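Local atomic coordinates of transcriptional regulator, LysR family (Eggerthella lenta, PDB entry 4PZJ), a protein that probably binds cis-regulatory DNA as a LysR-type transcription factor, of which this chain is the N-terminal winged helix-turn-helix domain. Residues L25-T28 against Q29-S33; L55-D59 against A60-L64. All blocks are in the same frame, centred on the assembly; numbering follows the deposited sequence.

Counting from the N terminus, helix 3-11 and helix 18-25 come first; interaction 1 then closes the short turn between helix 18-25 and helix 29-43, with Thr28 capping the latter. The chain runs on through helix 29-43 and the two-stranded antiparallel hairpin 48-51/54-57 before interaction 2 closes the step from strand 54-57 into helix 59-68, where Thr58 is the cap. The two contacts lie in series, neither nested nor crossing. Their centres are 19 Å apart, on opposite sides of the chain's centre, and they do not touch. The first belongs to the helix-turn-helix; the second ties the wing to the last helix, which meets the second subunit.

Interaction 1 of 2, residues L25-T28 against Q29-S33; sequences LNIT and QPAVS
With chi1 at 63°, Thr28 sets OG1 between its own backbone N and carbonyl carbon, which turns the hydroxyl back over the opening turn of helix 29-43 to meet Ala31. Ile27 uses the same staggered position for CG1 (chi1 67°), and its extended chi2 carries CD1 on toward Ala31 and Val32.

Thr28 is the N-cap of helix 29-43, and its hydroxyl makes the capping bond. Ala31 N donates to Thr28 OG1 at 3.2 Å, so a first-turn amide that has no preceding helical carbonyl finds an acceptor in a side chain. One residue on, Val32 N donates to Thr28 O at 3.1 Å. Thr28 therefore serves two successive amides, one through its side chain and one through its backbone. The Pro30 ring lies alongside the cap, its CD 3.7 Å from Thr28 OG1.

The apolar part sits next to this. Ile27 CD1 lies 3.9 Å from Ala31 CB, while Ile27 CG1 is equally close to Val32 CG2; the Ile27 and Val32 side chains cross at about a right angle. Leu25 CD1 adds a looser touch on Val32 CG2 at 4.2 Å. Beyond the turn, Leu25 packs on Glu7, Thr8 and Thr11 of helix 3-11, and buried Val32 reaches Tyr18 and Ala22 of helix 18-25.

Preceding the cap, Asn26 ends helix 18-25 in a Schellman motif with positive phi. A Schellman-closed helix followed by an N-capped one forms the turn of the helix-turn-helix, in which helix 29-43 is probably the DNA-recognition helix, as in other LysR-type regulators.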
loop_
_atom_site.group_PDB
_atom_site.type_symbol
_atom_site.label_atom_id
_atom_site.label_comp_id
_atom_site.label_asym_id
_atom_site.label_seq_id
_atom_site.Cartn_x
_atom_site.Cartn_y
_atom_site.Cartn_z
ATOM N N LEU A 25 -12.788 19.258 -0.327
ATOM C CA LEU A 25 -12.931 18.760 -1.702
ATOM C C LEU A 25 -14.173 19.284 -2.412
ATOM O O LEU A 25 -14.338 19.046 -3.609
ATOM C CB LEU A 25 -12.975 17.236 -1.682
ATOM C CG LEU A 25 -11.629 16.570 -1.392
ATOM C CD1 LEU A 25 -11.849 15.140 -0.938
ATOM C CD2 LEU A 25 -10.655 16.601 -2.551
ATOM N N ASN A 26 -15.043 19.959 -1.681
ATOM C CA ASN A 26 -16.309 20.484 -2.214
ATOM C C ASN A 26 -17.195 19.372 -2.748
ATOM O O ASN A 26 -17.821 19.485 -3.818
ATOM C CB ASN A 26 -16.052 21.541 -3.268
ATOM C CG ASN A 26 -15.328 22.733 -2.702
ATOM O OD1 ASN A 26 -15.688 23.238 -1.637
ATOM N ND2 ASN A 26 -14.302 23.194 -3.404
ATOM N N ILE A 27 -17.234 18.270 -2.001
ATOM C CA ILE A 27 -18.101 17.159 -2.323
ATOM C C ILE A 27 -18.715 16.742 -0.995
ATOM O O ILE A 27 -18.323 17.241 0.026
ATOM C CB ILE A 27 -17.396 16.002 -3.043
ATOM C CG1 ILE A 27 -16.372 15.277 -2.155
ATOM C CG2 ILE A 27 -16.811 16.471 -4.375
ATOM C CD1 ILE A 27 -15.656 14.136 -2.840
ATOM N N THR A 28 -19.679 15.831 -1.029
ATOM C CA THR A 28 -20.372 15.456 0.169
ATOM C C THR A 28 -19.558 14.397 0.920
ATOM O O THR A 28 -18.729 13.727 0.341
ATOM C CB THR A 28 -21.754 14.865 -0.163
ATOM O OG1 THR A 28 -21.577 13.679 -0.908
ATOM C CG2 THR A 28 -22.621 15.857 -0.981
ATOM N N GLN A 29 -19.806 14.241 2.220
ATOM C CA GLN A 29 -19.120 13.190 2.919
ATOM C C GLN A 29 -19.405 11.791 2.346
ATOM O O GLN A 29 -18.518 10.971 2.168
ATOM C CB GLN A 29 -19.392 13.323 4.417
ATOM C CG GLN A 29 -19.074 12.104 5.261
ATOM C CD GLN A 29 -20.198 11.035 5.220
ATOM O OE1 GLN A 29 -21.343 11.352 5.450
ATOM N NE2 GLN A 29 -19.828 9.780 5.044
ATOM N N PRO A 30 -20.688 11.459 2.058
ATOM C CA PRO A 30 -20.830 10.164 1.470
ATOM C C PRO A 30 -20.025 9.935 0.190
ATOM O O PRO A 30 -19.586 8.821 -0.048
ATOM C CB PRO A 30 -22.347 10.039 1.271
ATOM C CG PRO A 30 -22.925 10.933 2.256
ATOM C CD PRO A 30 -21.958 12.088 2.393
ATOM N N ALA A 31 -19.791 10.989 -0.616
ATOM C CA ALA A 31 -18.945 10.872 -1.788
ATOM C C ALA A 31 -17.504 10.535 -1.426
ATOM O O ALA A 31 -16.912 9.657 -2.036
ATOM C CB ALA A 31 -18.976 12.152 -2.599
ATOM N N VAL A 32 -16.974 11.227 -0.404
ATOM C CA VAL A 32 -15.661 10.961 0.130
ATOM C C VAL A 32 -15.584 9.486 0.571
ATOM O O VAL A 32 -14.687 8.737 0.205
ATOM C CB VAL A 32 -15.350 11.902 1.341
ATOM C CG1 VAL A 32 -14.148 11.393 2.095
ATOM C CG2 VAL A 32 -15.124 13.365 0.945
ATOM N N SER A 33 -16.557 9.060 1.361
ATOM C CA SER A 33 -16.575 7.693 1.863
ATOM C C SER A 33 -16.699 6.635 0.762
ATOM O O SER A 33 -16.054 5.621 0.834
ATOM C CB SER A 33 -17.693 7.532 2.889
ATOM O OG SER A 33 -17.485 8.250 4.071
#

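Interaction 2 of 2, residues L55-D59 against A60-L64; sequences LQLTD and AGALL
Apolar contact here is made by Leu57, whose side chain lies over the backbone of the first turn of helix 59-68. CG stands anti to the backbone N (chi1 -176°), which directs both methyls at the helix: CD1 sits 3.7 Å from Gly61 CA, and CD2 packs beside Ala62, 4.0 Å from its CB. A CB on Gly61 would run into Leu57 CD1, so this close approach depends on the bare glycine backbone. Leu57 also touches Phe48 of strand 48-51; an alanine here would probably open a gap over Gly61 and Ala62 and leave Phe48 without part of its packing.

Polar contact is concentrated at Thr58, the N-cap. Its OG1 accepts from Gly61 N at 3.0 Å with an N-H...O angle of 157°, and the same hydroxyl is hydrogen-bonded to Pro46 O, tying the cap to the loop before strand 48-51. Backbone bonds then start the helix: Ala62 N to Thr58 O at 3.0 Å, and Leu63 N to Asp59 O at 3.2 Å.

The second subunit packs against part of this turn: Ala60 meets Leu63 of the second subunit, Leu63 meets Met1 of that subunit, and Leu64 meets its Ala67. A hairpin strand passing through a threonine cap into helix 59-68 is the exit from the wing into what is probably the linker helix, as in other LysR-type regulators.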
loop_
_atom_site.group_PDB
_atom_site.type_symbol
_atom_site.label_atom_id
_atom_site.label_comp_id
_atom_site.label_asym_id
_atom_site.label_seq_id
_atom_site.Cartn_x
_atom_site.Cartn_y
_atom_site.Cartn_z
ATOM N N LEU A 55 -10.484 8.515 14.741
ATOM C CA LEU A 55 -10.020 8.039 13.437
ATOM C C LEU A 55 -8.528 7.668 13.469
ATOM O O LEU A 55 -7.692 8.437 14.009
ATOM C CB LEU A 55 -10.300 9.056 12.306
ATOM C CG LEU A 55 -10.112 8.506 10.887
ATOM C CD1 LEU A 55 -11.196 7.474 10.566
ATOM C CD2 LEU A 55 -10.152 9.564 9.801
ATOM N N GLN A 56 -8.210 6.528 12.869
ATOM C CA GLN A 56 -6.875 6.006 12.734
ATOM C C GLN A 56 -6.562 5.670 11.269
ATOM O O GLN A 56 -7.443 5.240 10.527
ATOM C CB GLN A 56 -6.747 4.688 13.516
ATOM C CG GLN A 56 -7.243 4.718 14.959
ATOM C CD GLN A 56 -6.490 5.702 15.840
ATOM O OE1 GLN A 56 -5.347 6.076 15.573
ATOM N NE2 GLN A 56 -7.145 6.141 16.911
ATOM N N LEU A 57 -5.308 5.847 10.887
ATOM C CA LEU A 57 -4.805 5.396 9.615
ATOM C C LEU A 57 -4.309 3.978 9.866
ATOM O O LEU A 57 -3.494 3.723 10.784
ATOM C CB LEU A 57 -3.655 6.271 9.147
ATOM C CG LEU A 57 -3.093 5.961 7.791
ATOM C CD1 LEU A 57 -4.069 6.398 6.691
ATOM C CD2 LEU A 57 -1.779 6.707 7.589
ATOM N N THR A 58 -4.800 3.019 9.095
ATOM C CA THR A 58 -4.355 1.646 9.237
ATOM C C THR A 58 -2.935 1.391 8.721
ATOM O O THR A 58 -2.298 2.287 8.147
ATOM C CB THR A 58 -5.278 0.682 8.498
ATOM O OG1 THR A 58 -5.111 0.907 7.088
ATOM C CG2 THR A 58 -6.678 0.879 8.888
ATOM N N ASP A 59 -2.400 0.190 8.972
ATOM C CA ASP A 59 -1.094 -0.171 8.434
ATOM C C ASP A 59 -1.090 -0.052 6.913
ATOM O O ASP A 59 -0.148 0.476 6.354
ATOM C CB ASP A 59 -0.695 -1.571 8.863
ATOM C CG ASP A 59 -0.398 -1.668 10.355
ATOM O OD1 ASP A 59 -0.165 -0.644 11.010
ATOM O OD2 ASP A 59 -0.362 -2.801 10.858
ATOM N N ALA A 60 -2.130 -0.528 6.239
ATOM C CA ALA A 60 -2.211 -0.393 4.756
ATOM C C ALA A 60 -2.330 1.068 4.342
ATOM O O ALA A 60 -1.760 1.480 3.300
ATOM C CB ALA A 60 -3.398 -1.166 4.213
ATOM N N GLY A 61 -3.048 1.865 5.125
ATOM C CA GLY A 61 -3.183 3.315 4.891
ATOM C C GLY A 61 -1.808 3.986 4.903
ATOM O O GLY A 61 -1.496 4.800 4.063
ATOM N N ALA A 62 -0.972 3.639 5.885
ATOM C CA ALA A 62 0.369 4.212 5.956
ATOM C C ALA A 62 1.265 3.777 4.789
ATOM O O ALA A 62 2.081 4.563 4.293
ATOM C CB ALA A 62 0.981 3.833 7.307
ATOM N N LEU A 63 1.111 2.542 4.298
ATOM C CA LEU A 63 1.880 2.023 3.221
ATOM C C LEU A 63 1.455 2.784 1.953
ATOM O O LEU A 63 2.303 3.258 1.201
ATOM C CB LEU A 63 1.600 0.532 3.057
ATOM C CG LEU A 63 2.321 -0.201 1.923
ATOM C CD1 LEU A 63 3.810 -0.295 2.116
ATOM C CD2 LEU A 63 1.688 -1.589 1.710
ATOM N N LEU A 64 0.150 2.966 1.794
ATOM C CA LEU A 64 -0.376 3.717 0.628
ATOM C C LEU A 64 0.148 5.154 0.661
ATOM O O LEU A 64 0.611 5.688 -0.373
ATOM C CB LEU A 64 -1.914 3.698 0.607
ATOM C CG LEU A 64 -2.569 4.415 -0.603
ATOM C CD1 LEU A 64 -2.065 3.891 -1.926
ATOM C CD2 LEU A 64 -4.065 4.270 -0.499
#